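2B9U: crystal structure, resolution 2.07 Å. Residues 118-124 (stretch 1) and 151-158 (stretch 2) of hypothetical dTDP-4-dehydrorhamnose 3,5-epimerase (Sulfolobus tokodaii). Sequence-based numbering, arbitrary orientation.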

ATOM      1  N   HIS A 118       2.825 -18.316  -3.213  1.00 24.09           N
ATOM      2  CA  HIS A 118       2.365 -17.603  -2.016  1.00 23.68           C
ATOM      3  C   HIS A 118       0.897 -17.874  -1.654  1.00 23.35           C
ATOM      4  O   HIS A 118       0.023 -17.866  -2.496  1.00 23.68           O
ATOM      5  CB  HIS A 118       2.625 -16.084  -2.153  1.00 23.39           C
ATOM      6  CG  HIS A 118       1.862 -15.245  -1.165  1.00 23.31           C
ATOM      7  ND1 HIS A 118       0.881 -14.356  -1.546  1.00 22.75           N
ATOM      8  CD2 HIS A 118       1.911 -15.189   0.185  1.00 22.39           C
ATOM      9  CE1 HIS A 118       0.362 -13.785  -0.475  1.00 22.18           C
ATOM     10  NE2 HIS A 118       0.973 -14.271   0.588  1.00 22.81           N
ATOM     11  N   GLY A 119       0.629 -18.082  -0.382  1.00 23.17           N
ATOM     12  CA  GLY A 119      -0.743 -18.155   0.071  1.00 22.80           C
ATOM     13  C   GLY A 119      -0.845 -17.720   1.510  1.00 22.44           C
ATOM     14  O   GLY A 119       0.170 -17.506   2.172  1.00 21.88           O
ATOM     15  N   PHE A 120      -2.076 -17.577   1.986  1.00 22.23           N
ATOM     16  CA  PHE A 120      -2.318 -17.311   3.398  1.00 22.96           C
ATOM     17  C   PHE A 120      -3.704 -17.771   3.797  1.00 23.15           C
ATOM     18  O   PHE A 120      -4.582 -17.908   2.944  1.00 23.00           O
ATOM     19  CB  PHE A 120      -2.145 -15.819   3.745  1.00 22.37           C
ATOM     20  CG  PHE A 120      -3.128 -14.902   3.053  1.00 22.39           C
ATOM     21  CD1 PHE A 120      -4.370 -14.613   3.628  1.00 21.75           C
ATOM     22  CD2 PHE A 120      -2.801 -14.300   1.846  1.00 23.61           C
ATOM     23  CE1 PHE A 120      -5.259 -13.755   3.009  1.00 23.06           C
ATOM     24  CE2 PHE A 120      -3.700 -13.434   1.214  1.00 22.75           C
ATOM     25  CZ  PHE A 120      -4.921 -13.161   1.788  1.00 21.28           C
ATOM     26  N   GLN A 121      -3.881 -18.008   5.093  1.00 23.64           N
ATOM     27  CA  GLN A 121      -5.205 -18.057   5.685  1.00 24.05           C
ATOM     28  C   GLN A 121      -5.455 -16.834   6.573  1.00 24.71           C
ATOM     29  O   GLN A 121      -4.603 -16.451   7.391  1.00 24.95           O
ATOM     30  CB  GLN A 121      -5.437 -19.350   6.470  1.00 24.13           C
ATOM     31  CG  GLN A 121      -6.875 -19.464   6.996  1.00 22.38           C
ATOM     32  CD  GLN A 121      -7.187 -20.814   7.590  1.00 24.07           C
ATOM     33  OE1 GLN A 121      -6.431 -21.343   8.409  1.00 24.04           O
ATOM     34  NE2 GLN A 121      -8.315 -21.373   7.196  1.00 23.60           N
ATOM     35  N   ALA A 122      -6.617 -16.209   6.388  1.00 24.85           N
ATOM     36  CA  ALA A 122      -7.039 -15.127   7.277  1.00 24.70           C
ATOM     37  C   ALA A 122      -7.426 -15.714   8.642  1.00 24.76           C
ATOM     38  O   ALA A 122      -8.293 -16.593   8.731  1.00 24.40           O
ATOM     39  CB  ALA A 122      -8.187 -14.328   6.649  1.00 24.11           C
ATOM     40  N   LEU A 123      -6.742 -15.246   9.692  1.00 25.00           N
ATOM     41  CA  LEU A 123      -6.964 -15.702  11.057  1.00 25.98           C
ATOM     42  C   LEU A 123      -8.106 -14.903  11.697  1.00 26.61           C
ATOM     43  O   LEU A 123      -8.802 -15.367  12.600  1.00 26.95           O
ATOM     44  CB  LEU A 123      -5.652 -15.599  11.877  1.00 26.10           C
ATOM     45  CG  LEU A 123      -4.451 -16.373  11.312  1.00 25.15           C
ATOM     46  CD1 LEU A 123      -3.217 -16.216  12.172  1.00 25.51           C
ATOM     47  CD2 LEU A 123      -4.741 -17.873  11.106  1.00 25.87           C
ATOM     48  N   GLU A 124      -8.267 -13.691  11.188  1.00 26.76           N
ATOM     49  CA  GLU A 124      -9.331 -12.768  11.504  1.00 26.94           C
ATOM     50  C   GLU A 124      -9.701 -12.218  10.138  1.00 25.79           C
ATOM     51  O   GLU A 124      -8.977 -12.453   9.156  1.00 25.96           O
ATOM     52  CB  GLU A 124      -8.790 -11.585  12.335  1.00 27.41           C
ATOM     53  CG  GLU A 124      -8.404 -11.863  13.766  1.00 30.74           C
ATOM     54  CD  GLU A 124      -7.835 -10.624  14.478  1.00 35.72           C
ATOM     55  OE1 GLU A 124      -8.081  -9.464  14.041  1.00 36.26           O
ATOM     56  OE2 GLU A 124      -7.120 -10.817  15.489  1.00 40.01           O
ATOM     57  N   ASP A 151      -0.840 -27.285   6.223  1.00 30.75           N
ATOM     58  CA  ASP A 151      -1.763 -27.549   7.311  1.00 31.28           C
ATOM     59  C   ASP A 151      -2.149 -26.193   7.912  1.00 31.35           C
ATOM     60  O   ASP A 151      -1.346 -25.537   8.563  1.00 31.89           O
ATOM     61  CB  ASP A 151      -1.075 -28.481   8.332  1.00 32.19           C
ATOM     62  CG  ASP A 151      -1.992 -28.921   9.461  1.00 33.38           C
ATOM     63  OD1 ASP A 151      -3.229 -28.843   9.331  1.00 36.00           O
ATOM     64  OD2 ASP A 151      -1.464 -29.357  10.498  1.00 37.35           O
ATOM     65  N   TRP A 152      -3.376 -25.761   7.627  1.00 31.36           N
ATOM     66  CA  TRP A 152      -3.905 -24.459   8.027  1.00 30.98           C
ATOM     67  C   TRP A 152      -4.634 -24.600   9.361  1.00 31.75           C
ATOM     68  O   TRP A 152      -5.257 -25.634   9.601  1.00 31.51           O
ATOM     69  CB  TRP A 152      -4.883 -23.951   6.961  1.00 30.15           C
ATOM     70  CG  TRP A 152      -4.258 -23.775   5.579  1.00 28.52           C
ATOM     71  CD1 TRP A 152      -4.445 -24.570   4.483  1.00 27.83           C
ATOM     72  CD2 TRP A 152      -3.351 -22.745   5.173  1.00 26.88           C
ATOM     73  NE1 TRP A 152      -3.710 -24.106   3.425  1.00 27.60           N
ATOM     74  CE2 TRP A 152      -3.035 -22.979   3.813  1.00 26.66           C
ATOM     75  CE3 TRP A 152      -2.781 -21.642   5.822  1.00 25.71           C
ATOM     76  CZ2 TRP A 152      -2.174 -22.147   3.089  1.00 25.62           C
ATOM     77  CZ3 TRP A 152      -1.923 -20.817   5.100  1.00 25.18           C
ATOM     78  CH2 TRP A 152      -1.623 -21.080   3.748  1.00 23.63           C
ATOM     79  N   PRO A 153      -4.562 -23.567  10.229  1.00 32.01           N
ATOM     80  CA  PRO A 153      -5.161 -23.699  11.578  1.00 32.53           C
ATOM     81  C   PRO A 153      -6.694 -23.615  11.669  1.00 32.77           C
ATOM     82  O   PRO A 153      -7.288 -24.222  12.566  1.00 33.26           O
ATOM     83  CB  PRO A 153      -4.497 -22.567  12.377  1.00 32.19           C
ATOM     84  CG  PRO A 153      -4.108 -21.554  11.352  1.00 32.71           C
ATOM     85  CD  PRO A 153      -3.898 -22.266  10.034  1.00 31.53           C
ATOM     86  N   ILE A 154      -7.337 -22.887  10.761  1.00 33.05           N
ATOM     87  CA  ILE A 154      -8.795 -22.731  10.815  1.00 32.77           C
ATOM     88  C   ILE A 154      -9.472 -23.771   9.931  1.00 33.31           C
ATOM     89  O   ILE A 154      -9.101 -23.959   8.762  1.00 33.22           O
ATOM     90  CB  ILE A 154      -9.243 -21.286  10.499  1.00 33.01           C
ATOM     91  CG1 ILE A 154      -8.715 -20.332  11.577  1.00 33.08           C
ATOM     92  CG2 ILE A 154     -10.778 -21.182  10.401  1.00 32.31           C
ATOM     93  CD1 ILE A 154      -8.755 -18.876  11.183  1.00 30.86           C
ATOM     94  N   LYS A 155     -10.459 -24.436  10.529  1.00 33.61           N
ATOM     95  CA  LYS A 155     -11.155 -25.583   9.977  1.00 34.24           C
ATOM     96  C   LYS A 155     -12.203 -25.147   8.956  1.00 33.58           C
ATOM     97  O   LYS A 155     -12.400 -25.805   7.928  1.00 33.78           O
ATOM     98  CB  LYS A 155     -11.835 -26.324  11.142  1.00 35.00           C
ATOM     99  CG  LYS A 155     -12.376 -27.714  10.855  1.00 37.47           C
ATOM    100  CD  LYS A 155     -12.681 -28.418  12.195  1.00 42.14           C
ATOM    101  CE  LYS A 155     -11.371 -28.880  12.905  1.00 43.79           C
ATOM    102  NZ  LYS A 155     -11.292 -28.500  14.366  1.00 44.52           N
ATOM    103  N   GLU A 156     -12.869 -24.031   9.240  1.00 32.76           N
ATOM    104  CA  GLU A 156     -13.890 -23.486   8.339  1.00 32.00           C
ATOM    105  C   GLU A 156     -13.220 -22.703   7.218  1.00 31.06           C
ATOM    106  O   GLU A 156     -13.267 -21.483   7.178  1.00 31.08           O
ATOM    107  CB  GLU A 156     -14.897 -22.617   9.102  1.00 32.17           C
ATOM    108  CG  GLU A 156     -15.463 -23.246  10.392  1.00 33.90           C
ATOM    109  CD  GLU A 156     -14.429 -23.377  11.517  1.00 37.30           C
ATOM    110  OE1 GLU A 156     -13.424 -22.627  11.513  1.00 37.62           O
ATOM    111  OE2 GLU A 156     -14.627 -24.239  12.410  1.00 38.62           O
ATOM    112  N   VAL A 157     -12.589 -23.439   6.311  1.00 30.24           N
ATOM    113  CA  VAL A 157     -11.868 -22.873   5.180  1.00 29.54           C
ATOM    114  C   VAL A 157     -12.843 -22.309   4.134  1.00 29.35           C
ATOM    115  O   VAL A 157     -13.811 -22.984   3.746  1.00 29.09           O
ATOM    116  CB  VAL A 157     -10.941 -23.940   4.544  1.00 29.74           C
ATOM    117  CG1 VAL A 157     -10.500 -23.551   3.116  1.00 29.52           C
ATOM    118  CG2 VAL A 157      -9.736 -24.237   5.455  1.00 30.24           C
ATOM    119  N   ILE A 158     -12.589 -21.072   3.706  1.00 28.92           N
ATOM    120  CA  ILE A 158     -13.339 -20.440   2.610  1.00 29.08           C
ATOM    121  C   ILE A 158     -12.408 -20.211   1.416  1.00 28.90           C
ATOM    122  O   ILE A 158     -11.379 -19.560   1.522  1.00 29.28           O
ATOM    123  CB  ILE A 158     -14.055 -19.140   3.068  1.00 28.71           C
ATOM    124  CG1 ILE A 158     -15.041 -19.460   4.198  1.00 28.99           C
ATOM    125  CG2 ILE A 158     -14.774 -18.442   1.896  1.00 28.25           C
ATOM    126  CD1 ILE A 158     -15.402 -18.259   5.044  1.00 29.39           C
TER

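The rule of this contact is that one side chain stands in for a strand. Residues 118-122 form the end of a strand, while 151-158 run alongside as an irregular segment with no helix or strand of its own. The backbones stay well apart, with CA atoms 6.9 Å apart at Gln121 and Trp152 and 7.3 Å at Leu123 and Ile154, and no backbone-to-backbone hydrogen bond joins them. Gln121 fills the gap.

Its CA-to-CB bond points toward the other stretch, and chi1 (-175°) and chi2 (171°) are both t, so the chain is fully extended and carries the amide as far out as its length allows. Chi3, at 49°, sets the plane of that amide so that both its ends meet the backbone of Ile154. Ile154 N donates to Gln121 OE1 (3.0 Å, 160° at the hydrogen), and Gln121 NE2 donates to Ile154 O (3.1 Å, 167°). A carboxamide offers an acceptor and a donor side by side, which is what the NH and CO of a single residue require; the near-linear angles imply a good fit. NE2 has a further hydrogen-bond partner elsewhere in the structure, so this buried amide is well satisfied. Pro153 lies close by, with its CD 3.1 Å from Gln121 OE1, but its ring nitrogen has no hydrogen to give, leaving the next NH in the chain as the donor.

Trp152 also points toward the strand. With chi1 at -60° (m) and chi2 at 106°, its indole reaches back along the strand, bringing CZ3 to 3.8 Å from Phe120 C and CH2 to 4.1 Å from Gly119 C. The ring meets the backbone obliquely. Gly119 has no side chain and Phe120 points away, so the indole meets bare main chain here; a CB on Gly119 would point toward this stretch and lie about 4.1 Å from Trp152 CH2, a distance that shows no clash. Phe120 and Ala122 point away, as strand alternation demands, and contribute mainly backbone here.

Beyond the strand, Leu123 starts sideways, yet its m,t rotamer (-57°, 180°) brings the end of the side chain nearer. Its CD2 packs 3.7 Å from Pro153 CG and 4.1 Å from Ile154 CD1. Ile154, also m,t (-64°, 164°), extends CD1 to 3.4 Å from Ala122 O and 3.6 Å from Leu123 CA. Thus Ile154 serves twice: its backbone holds the glutamine amide, while its side chain packs against the chain just after it. Val157 adds a lighter touch, its CG2 lying 3.6 Å from Gln121 NE2.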